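Local coordinates for protein dTDP-glucose 4,6-dehydratase (Klebsiella pneumoniae, PDB 5U4Q) that probably uses bound NAD to dehydrate dTDP-glucose to its 4-keto-6-deoxy form, as a member of the NAD-dependent epimerase/dehydratase family, at residues A[72-76]-A[77-81]. Residues are numbered along the deposited sequence; the frame is centred on the assembly and turned at random. Where two conformers were deposited one is given.
Sequences KLFAT and EQFDR
Phe79 folds back onto Phe74 and Leu73 where helix 67-77 ends and the chain turns into strand 81-84 of the Rossmann fold. The two rings form a T-shaped pair. The edge of Phe79 is directed at the face of Phe74, with planes at 86° and centroids 5.8 Å apart. Leu73 CG lies in the plane of the Phe79 ring, 4.0 Å from CE2. Glu77 CB sits over the rim of one face of that ring, near CZ. Leu73, Glu77 and Phe79 also touch Val31 of strand 29-34, so the helix end is packed on the parallel sheet.

At the helix end, Glu77 N and Gln78 N donate hydrogen bonds to Leu73 O and Phe74 O. Gln78 then takes a positive phi of 49° and leaves the helix. A water accepts from Phe79 N and donates to Phe74 O, bridging the turn. In one of its two modelled conformers, Gln78 bends at chi2 (-69°) and curls back, so that NE2 donates almost straight to Ala75 O at 2.7 Å. Glu77 OE1 pairs with Lys5 in a salt bridge, while a second water donates to both Glu77 OE2 and Thr76 OG1, 2.7 Å from each.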
ATOM      1  N   LYS A  72     -14.894  13.774 -13.027  1.00 17.86           N
ATOM      2  CA  LYS A  72     -15.698  14.967 -13.333  1.00 18.43           C
ATOM      3  C   LYS A  72     -15.261  16.173 -12.500  1.00 19.74           C
ATOM      4  O   LYS A  72     -15.155  17.287 -12.988  1.00 19.29           O
ATOM      5  CB  LYS A  72     -17.171  14.693 -13.119  1.00 20.42           C
ATOM      6  CG  LYS A  72     -18.108  15.810 -13.588  1.00 24.00           C
ATOM      7  CD  LYS A  72     -19.578  15.480 -13.298  1.00 26.65           C
ATOM      8  CE  LYS A  72     -19.998  14.134 -13.877  1.00 31.03           C
ATOM      9  NZ  LYS A  72     -21.452  13.826 -13.692  1.00 35.81           N
ATOM     10  N   LEU A  73     -14.987  15.930 -11.228  1.00 17.54           N
ATOM     11  CA  LEU A  73     -14.534  16.991 -10.342  1.00 17.90           C
ATOM     12  C   LEU A  73     -13.218  17.602 -10.844  1.00 17.16           C
ATOM     13  O   LEU A  73     -13.098  18.803 -11.005  1.00 17.43           O
ATOM     14  CB  LEU A  73     -14.350  16.422  -8.936  1.00 18.06           C
ATOM     15  CG  LEU A  73     -13.732  17.331  -7.887  1.00 19.39           C
ATOM     16  CD1 LEU A  73     -14.748  18.320  -7.374  1.00 21.07           C
ATOM     17  CD2 LEU A  73     -13.182  16.482  -6.757  1.00 19.16           C
ATOM     18  N   PHE A  74     -12.225  16.758 -11.092  1.00 15.57           N
ATOM     19  CA  PHE A  74     -10.955  17.241 -11.547  1.00 15.78           C
ATOM     20  C   PHE A  74     -11.085  17.922 -12.920  1.00 15.37           C
ATOM     21  O   PHE A  74     -10.512  18.971 -13.143  1.00 16.59           O
ATOM     22  CB  PHE A  74      -9.921  16.133 -11.580  1.00 15.16           C
ATOM     23  CG  PHE A  74      -9.292  15.829 -10.223  1.00 15.58           C
ATOM     24  CD1 PHE A  74      -8.114  16.439  -9.857  1.00 16.43           C
ATOM     25  CD2 PHE A  74      -9.836  14.880  -9.378  1.00 17.10           C
ATOM     26  CE1 PHE A  74      -7.523  16.134  -8.626  1.00 15.94           C
ATOM     27  CE2 PHE A  74      -9.252  14.595  -8.146  1.00 15.60           C
ATOM     28  CZ  PHE A  74      -8.097  15.214  -7.794  1.00 15.73           C
ATOM     29  N   ALA A  75     -11.861  17.309 -13.787  1.00 18.59           N
ATOM     30  CA  ALA A  75     -11.998  17.843 -15.152  1.00 18.93           C
ATOM     31  C   ALA A  75     -12.663  19.207 -15.189  1.00 19.77           C
ATOM     32  O   ALA A  75     -12.216  20.093 -15.911  1.00 21.17           O
ATOM     33  CB  ALA A  75     -12.779  16.890 -15.994  1.00 19.08           C
ATOM     34  N   THR A  76     -13.738  19.363 -14.433  1.00 18.51           N
ATOM     35  CA  THR A  76     -14.478  20.635 -14.435  1.00 19.90           C
ATOM     36  C   THR A  76     -13.761  21.757 -13.669  1.00 21.08           C
ATOM     37  O   THR A  76     -13.846  22.930 -14.024  1.00 23.71           O
ATOM     38  CB  THR A  76     -15.899  20.467 -13.861  1.00 21.43           C
ATOM     39  OG1 THR A  76     -15.850  19.963 -12.514  1.00 23.95           O
ATOM     40  CG2 THR A  76     -16.694  19.498 -14.685  1.00 23.45           C
ATOM     41  N   GLU A  77     -13.043  21.395 -12.613  1.00 18.90           N
ATOM     42  CA  GLU A  77     -12.459  22.416 -11.760  1.00 19.67           C
ATOM     43  C   GLU A  77     -11.051  22.881 -12.100  1.00 18.68           C
ATOM     44  O   GLU A  77     -10.708  24.028 -11.785  1.00 19.35           O
ATOM     45  CB  GLU A  77     -12.551  21.977 -10.292  1.00 18.64           C
ATOM     46  CG  GLU A  77     -13.980  21.778  -9.803  1.00 19.28           C
ATOM     47  CD  GLU A  77     -14.820  23.048  -9.695  1.00 21.85           C
ATOM     48  OE1 GLU A  77     -14.269  24.153  -9.661  1.00 23.68           O
ATOM     49  OE2 GLU A  77     -16.064  22.917  -9.609  1.00 27.43           O
ATOM     50  N   GLN A  78     -10.243  22.003 -12.704  0.50 17.90           N
ATOM     51  CA  GLN A  78      -8.870  22.335 -13.089  0.50 19.28           C
ATOM     52  C   GLN A  78      -8.089  22.988 -11.919  0.50 19.06           C
ATOM     53  O   GLN A  78      -7.680  24.145 -11.971  0.50 20.49           O
ATOM     54  CB  GLN A  78      -8.880  23.212 -14.359  0.50 21.67           C
ATOM     55  CG  GLN A  78      -9.577  22.547 -15.552  0.50 23.39           C
ATOM     56  CD  GLN A  78      -8.821  21.346 -16.117  0.50 25.72           C
ATOM     57  OE1 GLN A  78      -7.632  21.433 -16.428  0.50 27.76           O
ATOM     58  NE2 GLN A  78      -9.521  20.231 -16.283  0.50 28.56           N
ATOM     59  N   PHE A  79      -7.911  22.206 -10.854  1.00 17.96           N
ATOM     60  CA  PHE A  79      -7.204  22.632  -9.676  1.00 16.55           C
ATOM     61  C   PHE A  79      -5.740  22.982  -9.890  1.00 16.25           C
ATOM     62  O   PHE A  79      -5.034  22.332 -10.675  1.00 17.65           O
ATOM     63  CB  PHE A  79      -7.288  21.515  -8.609  1.00 16.19           C
ATOM     64  CG  PHE A  79      -8.689  21.227  -8.165  1.00 14.57           C
ATOM     65  CD1 PHE A  79      -9.410  22.197  -7.465  1.00 15.24           C
ATOM     66  CD2 PHE A  79      -9.290  20.012  -8.430  1.00 15.39           C
ATOM     67  CE1 PHE A  79     -10.698  21.960  -7.074  1.00 15.10           C
ATOM     68  CE2 PHE A  79     -10.598  19.770  -8.050  1.00 13.79           C
ATOM     69  CZ  PHE A  79     -11.292  20.741  -7.338  1.00 15.54           C
ATOM     70  N   ASP A  80      -5.276  23.990  -9.166  1.00 16.96           N
ATOM     71  CA  ASP A  80      -3.881  24.342  -9.132  1.00 18.46           C
ATOM     72  C   ASP A  80      -3.150  23.443  -8.139  1.00 19.86           C
ATOM     73  O   ASP A  80      -2.065  22.969  -8.423  1.00 20.76           O
ATOM     74  CB  ASP A  80      -3.721  25.814  -8.767  1.00 20.04           C
ATOM     75  CG  ASP A  80      -4.363  26.713  -9.799  1.00 20.86           C
ATOM     76  OD1 ASP A  80      -3.906  26.672 -10.972  1.00 22.76           O
ATOM     77  OD2 ASP A  80      -5.329  27.415  -9.468  1.00 21.94           O
ATOM     78  N   ARG A  81      -3.746  23.201  -6.972  1.00 16.86           N
ATOM     79  CA  ARG A  81      -3.142  22.351  -5.969  1.00 17.41           C
ATOM     80  C   ARG A  81      -4.202  21.507  -5.284  1.00 14.99           C
ATOM     81  O   ARG A  81      -5.382  21.839  -5.291  1.00 14.10           O
ATOM     82  CB  ARG A  81      -2.404  23.201  -4.955  1.00 21.03           C
ATOM     83  CG  ARG A  81      -1.261  23.971  -5.633  1.00 23.16           C
ATOM     84  CD  ARG A  81      -0.333  24.678  -4.706  1.00 25.09           C
ATOM     85  NE  ARG A  81       0.487  25.577  -5.503  1.00 27.50           N
ATOM     86  CZ  ARG A  81       1.143  26.630  -5.026  1.00 34.83           C
ATOM     87  NH1 ARG A  81       1.062  26.975  -3.728  1.00 35.58           N
ATOM     88  NH2 ARG A  81       1.849  27.372  -5.865  1.00 35.20           N
TER
HETATM   89  O   HOH W   1      -8.146  19.420 -11.586  1.00 17.22           O
HETATM   90  O   HOH W   2     -17.379  20.686 -10.360  1.00 30.73           O